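Local atomic coordinates of TIR-like domain-containing protein (Prevotella corporis, PDB entry 7EBD), a protein that belongs to the prokaryotic STING family and holds the bound ligand C2E in a pocket shared by two copies of the protein. Residues 23-28 against 73-78; 84-89 against 95-100. One frame throughout, in Å; residues are numbered along the deposited sequence.

Overall arrangement
Both contacts reach the same mixed beta sheet, and their centres lie about 11 Å apart. Contact 1 sets the end of helix 6-28 against strand 71-75, an outermost strand of that sheet within the chain. Contact 2 is the hairpin next to it, strands 84-91 and 94-99. The backbones meet where Met75 N lies 2.9 Å from Ile84 O, a probable hydrogen bond. The side chains meet too, with Met75 CE 3.5 Å from Ile86 CD1. Contact 2 brings Ile84, His85 and Asp99 to the C2E pocket. Contact 1 lies farther off, the Met75 side chain being about 8 Å from the ligand.

Contact 1: 23-28 against 73-78; sequences AEWIVT and TQMSTN
Helix 23-28 passes the end of strand 73-75, and the backbones come nearest between Trp25 CA and Thr77 CA, 6.7 Å apart. The contact packs the C-terminal end of helix 6-28 on an outermost strand of the mixed sheet, within the prokaryotic STING domain. No direct hydrogen bond crosses between the two segments. Trp25 packs against Met75, which is modelled as selenomethionine. Met75 CB stands over the five-membered ring of Trp25, 3.3 Å from the centroid and only 1° off the ring normal. This is a CH-pi contact. The chain then runs extended across the same face, with CG 3.4 Å from Trp25 CD2. The modelled SE sits obliquely to the six-membered ring, 4.1 Å from its centroid, as a Met-aromatic contact. CE stays against Trp25 CE3 (3.5 Å) and also reaches Ile26 CG1. The indole faces the strand because Trp25 CG is anti to the backbone N (chi1 179°). Ser76 O lies at the ring edge, 3.3 Å from Trp25 CD1. One water takes a hydrogen bond from Ser76 N at 2.9 Å and a weak one from Trp25 NE1. Met30 and Ile35 also touch the indole. In the last turn of the helix, Glu24 O accepts from Thr28 N and Thr28 OG1, which come from opposite faces of its carbonyl plane. The helix-to-strand join is thus mainly apolar, with the CB and CG hydrogens of Met75 over the indole. The water adds a polar link that is weak on the indole side.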
ATOM      1  N   ALA A  23       2.399  -3.331 -14.576  1.00 21.42           N
ATOM      2  CA  ALA A  23       2.621  -3.073 -15.995  1.00 16.53           C
ATOM      3  C   ALA A  23       3.870  -3.788 -16.494  1.00 13.50           C
ATOM      4  O   ALA A  23       3.875  -4.351 -17.598  1.00 17.84           O
ATOM      5  CB  ALA A  23       2.728  -1.570 -16.245  1.00 17.23           C
ATOM      6  N   GLU A  24       4.940  -3.778 -15.695  1.00 17.91           N
ATOM      7  CA  GLU A  24       6.153  -4.483 -16.092  1.00 21.87           C
ATOM      8  C   GLU A  24       5.901  -5.978 -16.221  1.00 31.01           C
ATOM      9  O   GLU A  24       6.405  -6.622 -17.148  1.00 36.47           O
ATOM     10  CB  GLU A  24       7.275  -4.209 -15.092  1.00 15.68           C
ATOM     11  CG  GLU A  24       8.608  -4.811 -15.500  1.00 30.01           C
ATOM     12  CD  GLU A  24       9.712  -4.502 -14.513  1.00 62.45           C
ATOM     13  OE1 GLU A  24      10.650  -5.319 -14.402  1.00 75.51           O
ATOM     14  OE2 GLU A  24       9.643  -3.448 -13.847  1.00 72.44           O
ATOM     15  N   TRP A  25       5.118  -6.550 -15.304  1.00 20.11           N
ATOM     16  CA  TRP A  25       4.791  -7.968 -15.406  1.00 21.88           C
ATOM     17  C   TRP A  25       3.961  -8.253 -16.651  1.00 26.51           C
ATOM     18  O   TRP A  25       4.191  -9.250 -17.346  1.00 27.16           O
ATOM     19  CB  TRP A  25       4.046  -8.428 -14.154  1.00 18.67           C
ATOM     20  CG  TRP A  25       3.652  -9.873 -14.195  1.00 27.68           C
ATOM     21  CD1 TRP A  25       4.366 -10.930 -13.713  1.00 34.49           C
ATOM     22  CD2 TRP A  25       2.451 -10.422 -14.753  1.00 31.08           C
ATOM     23  NE1 TRP A  25       3.685 -12.103 -13.932  1.00 41.66           N
ATOM     24  CE2 TRP A  25       2.507 -11.818 -14.570  1.00 29.19           C
ATOM     25  CE3 TRP A  25       1.335  -9.870 -15.390  1.00 37.24           C
ATOM     26  CZ2 TRP A  25       1.488 -12.668 -14.997  1.00 36.36           C
ATOM     27  CZ3 TRP A  25       0.324 -10.714 -15.810  1.00 34.98           C
ATOM     28  CH2 TRP A  25       0.409 -12.098 -15.614  1.00 40.74           C
ATOM     29  N   ILE A  26       2.988  -7.388 -16.947  1.00 16.24           N
ATOM     30  CA  ILE A  26       2.152  -7.584 -18.128  1.00 18.79           C
ATOM     31  C   ILE A  26       2.999  -7.555 -19.392  1.00 26.97           C
ATOM     32  O   ILE A  26       2.807  -8.366 -20.307  1.00 23.25           O
ATOM     33  CB  ILE A  26       1.032  -6.526 -18.171  1.00 16.07           C
ATOM     34  CG1 ILE A  26      -0.003  -6.793 -17.079  1.00 26.68           C
ATOM     35  CG2 ILE A  26       0.369  -6.497 -19.542  1.00 22.09           C
ATOM     36  CD1 ILE A  26      -1.096  -5.745 -17.007  1.00 16.05           C
ATOM     37  N   VAL A  27       3.959  -6.633 -19.461  1.00 27.68           N
ATOM     38  CA  VAL A  27       4.720  -6.460 -20.695  1.00 31.54           C
ATOM     39  C   VAL A  27       5.789  -7.539 -20.844  1.00 30.85           C
ATOM     40  O   VAL A  27       5.944  -8.129 -21.920  1.00 45.45           O
ATOM     41  CB  VAL A  27       5.327  -5.046 -20.758  1.00 28.24           C
ATOM     42  CG1 VAL A  27       6.283  -4.938 -21.932  1.00 30.10           C
ATOM     43  CG2 VAL A  27       4.224  -4.007 -20.879  1.00 16.19           C
ATOM     44  N   THR A  28       6.539  -7.824 -19.776  1.00 30.58           N
ATOM     45  CA  THR A  28       7.750  -8.626 -19.899  1.00 33.96           C
ATOM     46  C   THR A  28       7.627 -10.056 -19.387  1.00 35.69           C
ATOM     47  O   THR A  28       8.492 -10.876 -19.705  1.00 47.71           O
ATOM     48  CB  THR A  28       8.919  -7.946 -19.166  1.00 34.26           C
ATOM     49  OG1 THR A  28       8.699  -7.995 -17.750  1.00 24.45           O
ATOM     50  CG2 THR A  28       9.042  -6.492 -19.598  1.00 33.14           C
ATOM     51  N   THR A  73      -6.038 -13.922  -8.904  1.00 39.74           N
ATOM     52  CA  THR A  73      -4.803 -14.424  -9.492  1.00 29.44           C
ATOM     53  C   THR A  73      -3.632 -13.662  -8.886  1.00 35.33           C
ATOM     54  O   THR A  73      -3.810 -12.766  -8.054  1.00 39.48           O
ATOM     55  CB  THR A  73      -4.810 -14.293 -11.022  1.00 43.80           C
ATOM     56  OG1 THR A  73      -5.273 -12.989 -11.390  1.00 41.79           O
ATOM     57  CG2 THR A  73      -5.708 -15.347 -11.655  1.00 48.94           C
ATOM     58  N   GLN A  74      -2.420 -14.015  -9.313  1.00 34.85           N
ATOM     59  CA  GLN A  74      -1.231 -13.343  -8.813  1.00 37.76           C
ATOM     60  C   GLN A  74      -0.171 -13.291  -9.904  1.00 41.85           C
ATOM     61  O   GLN A  74      -0.169 -14.090 -10.843  1.00 44.76           O
ATOM     62  CB  GLN A  74      -0.680 -14.028  -7.556  1.00 34.32           C
ATOM     63  CG  GLN A  74      -0.255 -15.471  -7.753  1.00 35.95           C
ATOM     64  CD  GLN A  74       0.258 -16.096  -6.470  1.00 53.75           C
ATOM     65  OE1 GLN A  74      -0.389 -16.016  -5.425  1.00 51.93           O
ATOM     66  NE2 GLN A  74       1.431 -16.716  -6.540  1.00 53.73           N
HETATM   67  N   MSE A  75       0.728 -12.322  -9.759  1.00 48.47           N
HETATM   68  CA  MSE A  75       1.859 -12.128 -10.656  1.00 44.31           C
HETATM   69  C   MSE A  75       3.166 -12.281  -9.884  1.00 49.23           C
HETATM   70  O   MSE A  75       3.341 -11.671  -8.827  1.00 46.77           O
HETATM   71  CB  MSE A  75       1.813 -10.742 -11.305  1.00 39.33           C
HETATM   72  CG  MSE A  75       0.482 -10.344 -11.927  1.00 52.63           C
HETATM   73 SE   MSE A  75       0.482  -8.438 -12.374  1.00 58.90          SE
HETATM   74  CE  MSE A  75      -1.127  -8.344 -13.470  1.00 56.17           C
ATOM     75  N   SER A  76       4.087 -13.084 -10.407  1.00 48.65           N
ATOM     76  CA  SER A  76       5.404 -13.240  -9.802  1.00 52.95           C
ATOM     77  C   SER A  76       6.322 -12.136 -10.313  1.00 58.72           C
ATOM     78  O   SER A  76       6.599 -12.061 -11.516  1.00 75.11           O
ATOM     79  CB  SER A  76       5.985 -14.618 -10.111  1.00 71.79           C
ATOM     80  OG  SER A  76       5.316 -15.628  -9.377  1.00 85.16           O
ATOM     81  N   THR A  77       6.794 -11.287  -9.404  1.00 54.57           N
ATOM     82  CA  THR A  77       7.634 -10.151  -9.751  1.00 61.66           C
ATOM     83  C   THR A  77       8.986 -10.267  -9.057  1.00 68.15           C
ATOM     84  O   THR A  77       9.110 -10.890  -7.998  1.00 76.54           O
ATOM     85  CB  THR A  77       6.965  -8.821  -9.367  1.00 65.89           C
ATOM     86  OG1 THR A  77       7.772  -7.727  -9.819  1.00 73.88           O
ATOM     87  CG2 THR A  77       6.782  -8.726  -7.859  1.00 68.21           C
ATOM     88  N   ASN A  78      10.000  -9.658  -9.668  1.00 62.53           N
ATOM     89  CA  ASN A  78      11.356  -9.669  -9.135  1.00 67.45           C
ATOM     90  C   ASN A  78      11.720  -8.390  -8.394  1.00 81.13           C
ATOM     91  O   ASN A  78      12.839  -8.284  -7.884  1.00 91.80           O
ATOM     92  CB  ASN A  78      12.362  -9.915 -10.264  1.00 68.14           C
ATOM     93  CG  ASN A  78      12.151 -11.249 -10.952  1.00 76.63           C
ATOM     94  OD1 ASN A  78      12.644 -12.280 -10.494  1.00 74.23           O
ATOM     95  ND2 ASN A  78      11.414 -11.238 -12.057  1.00 84.98           N
TER
HETATM   96  O   HOH W   1       3.514 -15.051 -12.449  1.00 39.60           O

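Contact 2: 84-89 against 95-100; sequences IHIVSK and LEVYDM. With C2E (9,9'-[(2R,3R,3aS,5S,7aR,9R,10R,10aS,12S,14aR)-3,5,10,12-tetrahydroxy-5,12-dioxidooctahydro-2H,7H-difuro[3,2-d:3',2'-j][1,3,7,9,2,8]tetraoxadiphosphacyclododecine-2,9-diyl]bis(2-amino-1,9-dihydro-6H-purin-6-one)), chain E; ACT (acetate ion), chain C.
Ile86 has chi1 near 48°, which puts CG1 in the crowded position between the backbone N and the carbonyl carbon. Val97 has CG1 anti to its own N. The two side chains then cross at about a right angle, with Ile86 CD1 3.6 Å from Val97 CG1. They belong to a beta hairpin, strands 84-91 and 94-99. The axes of 84-89 and 95-99 make 138°, antiparallel but well twisted. Ser88 and Val97 form a non-hydrogen-bonded pair. Lys89 and Glu96 form a hydrogen-bonded pair, each N donating to the other's O. The bond from Tyr98 N to Val87 O is nearly straight (172° at the hydrogen, 2.9 Å). Lys89 and Glu96 side chains lie side by side and point the same way, but Lys89 NZ is 4.6 Å from Glu96 OE2, too far for a salt bridge. Tyr98 OH instead donates to Glu96 OE2 at 3.0 Å, meeting it from above the carboxylate plane. On the sheet face of Val97, Ser88 OG donates to an acetate oxygen at 2.7 Å and also bonds Thr73 OG1. That acetate probably comes from the crystallisation liquor. Beyond Tyr98 the strands part, and a guanine of C2E fits at the opening. His85 O accepts from ligand N1 at 2.6 Å and weakly from N2. His85 NE2 bonds its counterpart in the second subunit. Asp99 closes the other side of the opening: OD2 is held by Tyr14 OH, and OD1 takes a bond from ligand N2 at 2.7 Å.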
ATOM      1  N   ILE A  84       2.370 -10.157  -6.549  1.00 32.26           N
ATOM      2  CA  ILE A  84       1.331  -9.135  -6.590  1.00 26.63           C
ATOM      3  C   ILE A  84      -0.010  -9.824  -6.790  1.00 23.34           C
ATOM      4  O   ILE A  84      -0.242 -10.455  -7.825  1.00 31.91           O
ATOM      5  CB  ILE A  84       1.598  -8.125  -7.714  1.00 35.64           C
ATOM      6  CG1 ILE A  84       3.030  -7.601  -7.629  1.00 39.12           C
ATOM      7  CG2 ILE A  84       0.589  -6.982  -7.659  1.00 29.61           C
ATOM      8  CD1 ILE A  84       3.476  -6.878  -8.871  1.00 46.08           C
ATOM      9  N   HIS A  85      -0.900  -9.702  -5.811  1.00 18.99           N
ATOM     10  CA  HIS A  85      -2.216 -10.311  -5.911  1.00 15.58           C
ATOM     11  C   HIS A  85      -3.180  -9.365  -6.616  1.00 19.32           C
ATOM     12  O   HIS A  85      -3.193  -8.159  -6.353  1.00 13.91           O
ATOM     13  CB  HIS A  85      -2.745 -10.685  -4.528  1.00 25.54           C
ATOM     14  CG  HIS A  85      -1.999 -11.811  -3.882  1.00 44.08           C
ATOM     15  ND1 HIS A  85      -2.362 -13.132  -4.037  1.00 51.36           N
ATOM     16  CD2 HIS A  85      -0.906 -11.816  -3.082  1.00 50.98           C
ATOM     17  CE1 HIS A  85      -1.528 -13.900  -3.360  1.00 49.96           C
ATOM     18  NE2 HIS A  85      -0.634 -13.127  -2.771  1.00 47.26           N
ATOM     19  N   ILE A  86      -3.983  -9.922  -7.521  1.00 21.34           N
ATOM     20  CA  ILE A  86      -4.856  -9.146  -8.390  1.00 28.48           C
ATOM     21  C   ILE A  86      -6.155  -9.914  -8.601  1.00 13.98           C
ATOM     22  O   ILE A  86      -6.277 -11.092  -8.258  1.00 27.79           O
ATOM     23  CB  ILE A  86      -4.201  -8.857  -9.754  1.00 30.09           C
ATOM     24  CG1 ILE A  86      -3.602 -10.148 -10.316  1.00 36.20           C
ATOM     25  CG2 ILE A  86      -3.148  -7.768  -9.629  1.00 26.88           C
ATOM     26  CD1 ILE A  86      -3.608 -10.233 -11.817  1.00 35.55           C
ATOM     27  N   VAL A  87      -7.122  -9.225  -9.196  1.00 18.20           N
ATOM     28  CA  VAL A  87      -8.335  -9.839  -9.718  1.00 20.80           C
ATOM     29  C   VAL A  87      -8.361  -9.602 -11.219  1.00 25.44           C
ATOM     30  O   VAL A  87      -8.007  -8.515 -11.693  1.00 24.41           O
ATOM     31  CB  VAL A  87      -9.605  -9.281  -9.045  1.00 22.37           C
ATOM     32  CG1 VAL A  87      -9.755  -9.857  -7.648  1.00 29.46           C
ATOM     33  CG2 VAL A  87      -9.550  -7.768  -8.985  1.00 21.70           C
ATOM     34  N   SER A  88      -8.756 -10.625 -11.971  1.00 25.02           N
ATOM     35  CA  SER A  88      -8.661 -10.543 -13.419  1.00 24.04           C
ATOM     36  C   SER A  88      -9.756 -11.378 -14.063  1.00 30.93           C
ATOM     37  O   SER A  88     -10.513 -12.086 -13.395  1.00 27.81           O
ATOM     38  CB  SER A  88      -7.286 -11.001 -13.915  1.00 19.25           C
ATOM     39  OG  SER A  88      -7.062 -12.362 -13.594  1.00 23.31           O
ATOM     40  N   LYS A  89      -9.827 -11.269 -15.386  1.00 31.78           N
ATOM     41  CA  LYS A  89     -10.731 -12.073 -16.191  1.00 19.50           C
ATOM     42  C   LYS A  89     -10.153 -12.188 -17.594  1.00 18.23           C
ATOM     43  O   LYS A  89      -9.170 -11.526 -17.946  1.00 30.70           O
ATOM     44  CB  LYS A  89     -12.145 -11.479 -16.226  1.00 13.36           C
ATOM     45  CG  LYS A  89     -12.268 -10.217 -17.060  1.00 20.32           C
ATOM     46  CD  LYS A  89     -13.659  -9.614 -16.957  1.00 38.06           C
ATOM     47  CE  LYS A  89     -14.507  -9.977 -18.165  1.00 54.87           C
ATOM     48  NZ  LYS A  89     -15.748  -9.156 -18.237  1.00 56.11           N
ATOM     49  N   LEU A  95      -5.973 -10.585 -21.256  1.00 26.53           N
ATOM     50  CA  LEU A  95      -6.096 -10.710 -19.809  1.00 23.20           C
ATOM     51  C   LEU A  95      -6.403  -9.328 -19.243  1.00 19.77           C
ATOM     52  O   LEU A  95      -5.564  -8.422 -19.310  1.00 23.07           O
ATOM     53  CB  LEU A  95      -4.820 -11.279 -19.193  1.00 22.45           C
ATOM     54  CG  LEU A  95      -4.822 -11.352 -17.664  1.00 16.63           C
ATOM     55  CD1 LEU A  95      -5.791 -12.413 -17.165  1.00 19.95           C
ATOM     56  CD2 LEU A  95      -3.424 -11.600 -17.133  1.00 19.89           C
ATOM     57  N   GLU A  96      -7.608  -9.160 -18.697  1.00 14.29           N
ATOM     58  CA  GLU A  96      -8.038  -7.884 -18.137  1.00 20.31           C
ATOM     59  C   GLU A  96      -7.920  -7.957 -16.620  1.00 22.52           C
ATOM     60  O   GLU A  96      -8.673  -8.687 -15.968  1.00 23.86           O
ATOM     61  CB  GLU A  96      -9.465  -7.548 -18.564  1.00 17.01           C
ATOM     62  CG  GLU A  96      -9.664  -7.479 -20.067  1.00 23.25           C
ATOM     63  CD  GLU A  96     -11.034  -6.955 -20.447  1.00 38.80           C
ATOM     64  OE1 GLU A  96     -11.197  -6.493 -21.597  1.00 35.11           O
ATOM     65  OE2 GLU A  96     -11.945  -6.995 -19.594  1.00 38.90           O
ATOM     66  N   VAL A  97      -6.964  -7.217 -16.065  1.00 26.23           N
ATOM     67  CA  VAL A  97      -6.751  -7.115 -14.629  1.00 19.17           C
ATOM     68  C   VAL A  97      -7.409  -5.835 -14.147  1.00 17.97           C
ATOM     69  O   VAL A  97      -7.327  -4.799 -14.817  1.00 19.03           O
ATOM     70  CB  VAL A  97      -5.247  -7.124 -14.296  1.00 19.48           C
ATOM     71  CG1 VAL A  97      -5.025  -7.057 -12.795  1.00 20.31           C
ATOM     72  CG2 VAL A  97      -4.584  -8.352 -14.893  1.00 20.02           C
ATOM     73  N   TYR A  98      -8.065  -5.893 -12.993  1.00 16.98           N
ATOM     74  CA  TYR A  98      -8.714  -4.722 -12.425  1.00 17.84           C
ATOM     75  C   TYR A  98      -8.191  -4.464 -11.020  1.00 18.70           C
ATOM     76  O   TYR A  98      -7.816  -5.393 -10.298  1.00 15.52           O
ATOM     77  CB  TYR A  98     -10.243  -4.888 -12.392  1.00 20.45           C
ATOM     78  CG  TYR A  98     -10.900  -4.908 -13.757  1.00 10.43           C
ATOM     79  CD1 TYR A  98     -10.898  -6.057 -14.536  1.00 15.77           C
ATOM     80  CD2 TYR A  98     -11.531  -3.778 -14.259  1.00 12.65           C
ATOM     81  CE1 TYR A  98     -11.499  -6.076 -15.782  1.00 15.53           C
ATOM     82  CE2 TYR A  98     -12.135  -3.788 -15.503  1.00 15.02           C
ATOM     83  CZ  TYR A  98     -12.116  -4.938 -16.260  1.00 16.92           C
ATOM     84  OH  TYR A  98     -12.716  -4.949 -17.499  1.00 20.55           O
ATOM     85  N   ASP A  99      -8.164  -3.190 -10.634  1.00 15.39           N
ATOM     86  CA  ASP A  99      -7.796  -2.859  -9.264  1.00 11.99           C
ATOM     87  C   ASP A  99      -8.445  -1.554  -8.839  1.00 12.73           C
ATOM     88  O   ASP A  99      -8.435  -0.573  -9.589  1.00 21.46           O
ATOM     89  CB  ASP A  99      -6.277  -2.758  -9.096  1.00 23.66           C
ATOM     90  CG  ASP A  99      -5.867  -2.598  -7.641  1.00 25.12           C
ATOM     91  OD1 ASP A  99      -5.980  -3.584  -6.884  1.00 18.16           O
ATOM     92  OD2 ASP A  99      -5.446  -1.489  -7.252  1.00 16.31           O
HETATM   93  N   MSE A 100      -9.009  -1.557  -7.636  1.00 13.34           N
HETATM   94  CA  MSE A 100      -9.453  -0.339  -6.974  1.00 20.14           C
HETATM   95  C   MSE A 100      -8.451  -0.013  -5.871  1.00 16.81           C
HETATM   96  O   MSE A 100      -8.243  -0.821  -4.965  1.00 25.39           O
HETATM   97  CB  MSE A 100     -10.864  -0.504  -6.405  1.00 17.42           C
HETATM   98  CG  MSE A 100     -11.388   0.728  -5.685  1.00 27.78           C
HETATM   99 SE   MSE A 100     -13.178   0.477  -4.950  1.00 40.68          SE
HETATM  100  CE  MSE A 100     -14.155   0.150  -6.607  1.00 20.86           C
TER
HETATM  101  P1  C2E E 402       2.741  -0.144  -0.615  1.00 14.68           P
HETATM  102  O2P C2E E 402       3.624  -1.367  -0.668  1.00 19.33           O
HETATM  103  O1P C2E E 402       3.594   0.974  -1.150  1.00 15.14           O
HETATM  104  O5' C2E E 402       1.468  -0.192  -1.647  1.00 16.10           O
HETATM  105  C5' C2E E 402       0.823   1.009  -1.933  1.00  4.91           C
HETATM  106  C4' C2E E 402      -0.575   0.700  -2.540  1.00  9.30           C
HETATM  107  O4' C2E E 402      -0.434   0.058  -3.666  1.00 10.59           O
HETATM  108  C3' C2E E 402      -1.367  -0.255  -1.621  1.00  5.68           C
HETATM  109  O3' C2E E 402      -2.095   0.463  -0.741  1.00 19.97           O
HETATM  110  C2' C2E E 402      -2.272  -0.996  -2.622  1.00 10.14           C
HETATM  111  O2' C2E E 402      -3.473  -0.169  -2.951  1.00  9.45           O
HETATM  112  C1' C2E E 402      -1.540  -1.126  -3.699  1.00 10.34           C
HETATM  113  N9  C2E E 402      -0.899  -2.412  -3.716  1.00 18.19           N
HETATM  114  C8  C2E E 402       0.341  -2.625  -3.251  1.00 16.20           C
HETATM  115  N7  C2E E 402       0.552  -3.945  -3.446  1.00 13.64           N
HETATM  116  C5  C2E E 402      -0.537  -4.483  -4.011  1.00 21.38           C
HETATM  117  C6  C2E E 402      -0.874  -5.911  -4.457  1.00 24.14           C
HETATM  118  O6  C2E E 402      -0.086  -6.783  -4.320  1.00 17.95           O
HETATM  119  N1  C2E E 402      -2.147  -6.195  -5.042  1.00 26.17           N
HETATM  120  C2  C2E E 402      -3.115  -5.144  -5.212  1.00 23.41           C
HETATM  121  N2  C2E E 402      -4.407  -5.429  -5.805  1.00 25.77           N
HETATM  122  N3  C2E E 402      -2.795  -3.784  -4.788  1.00 17.62           N
HETATM  123  C4  C2E E 402      -1.467  -3.500  -4.183  1.00  5.51           C
HETATM  124  P11 C2E E 402      -2.621  -0.437   0.556  1.00 13.00           P
HETATM  125  O21 C2E E 402      -3.560  -1.576   0.238  1.00 18.12           O
HETATM  126  O11 C2E E 402      -3.427   0.514   1.410  1.00 11.82           O
HETATM  127  O5A C2E E 402      -1.272  -0.824   1.423  1.00 19.35           O
HETATM  128  C5A C2E E 402      -0.757   0.298   2.086  1.00 10.63           C
HETATM  129  C4A C2E E 402       0.525  -0.052   2.735  1.00 12.09           C
HETATM  130  O4A C2E E 402       0.340  -0.959   3.656  1.00 16.73           O
HETATM  131  C3A C2E E 402       1.585  -0.735   1.625  1.00 12.98           C
HETATM  132  O3A C2E E 402       2.347   0.346   0.916  1.00 16.94           O
HETATM  133  C2A C2E E 402       2.347  -1.426   2.284  1.00 17.59           C
HETATM  134  O2A C2E E 402       3.448  -0.596   2.889  1.00  6.43           O
HETATM  135  C1A C2E E 402       1.412  -2.006   3.468  1.00 11.68           C
HETATM  136  N91 C2E E 402       0.884  -3.148   3.105  1.00 22.29           N
HETATM  137  C81 C2E E 402      -0.316  -3.426   2.563  1.00  8.66           C
HETATM  138  N71 C2E E 402      -0.367  -4.759   2.379  1.00 15.59           N
HETATM  139  C51 C2E E 402       0.781  -5.276   2.805  1.00 18.04           C
HETATM  140  C61 C2E E 402       1.288  -6.716   2.848  1.00 15.63           C
HETATM  141  O61 C2E E 402       0.603  -7.594   2.451  1.00 19.94           O
HETATM  142  N11 C2E E 402       2.588  -7.003   3.365  1.00 17.44           N
HETATM  143  C21 C2E E 402       3.420  -5.930   3.846  1.00 14.72           C
HETATM  144  N21 C2E E 402       4.743  -6.219   4.371  1.00 21.54           N
HETATM  145  N31 C2E E 402       2.933  -4.556   3.803  1.00 16.03           N
HETATM  146  C41 C2E E 402       1.573  -4.267   3.264  1.00  5.22           C
HETATM  147  C   ACT C 401      -7.879 -15.753 -14.872  1.00 51.76           C
HETATM  148  O   ACT C 401      -8.264 -14.558 -14.723  1.00 54.29           O
HETATM  149  OXT ACT C 401      -7.781 -16.665 -14.004  1.00 56.31           O
HETATM  150  CH3 ACT C 401      -7.479 -16.138 -16.326  1.00 44.00           C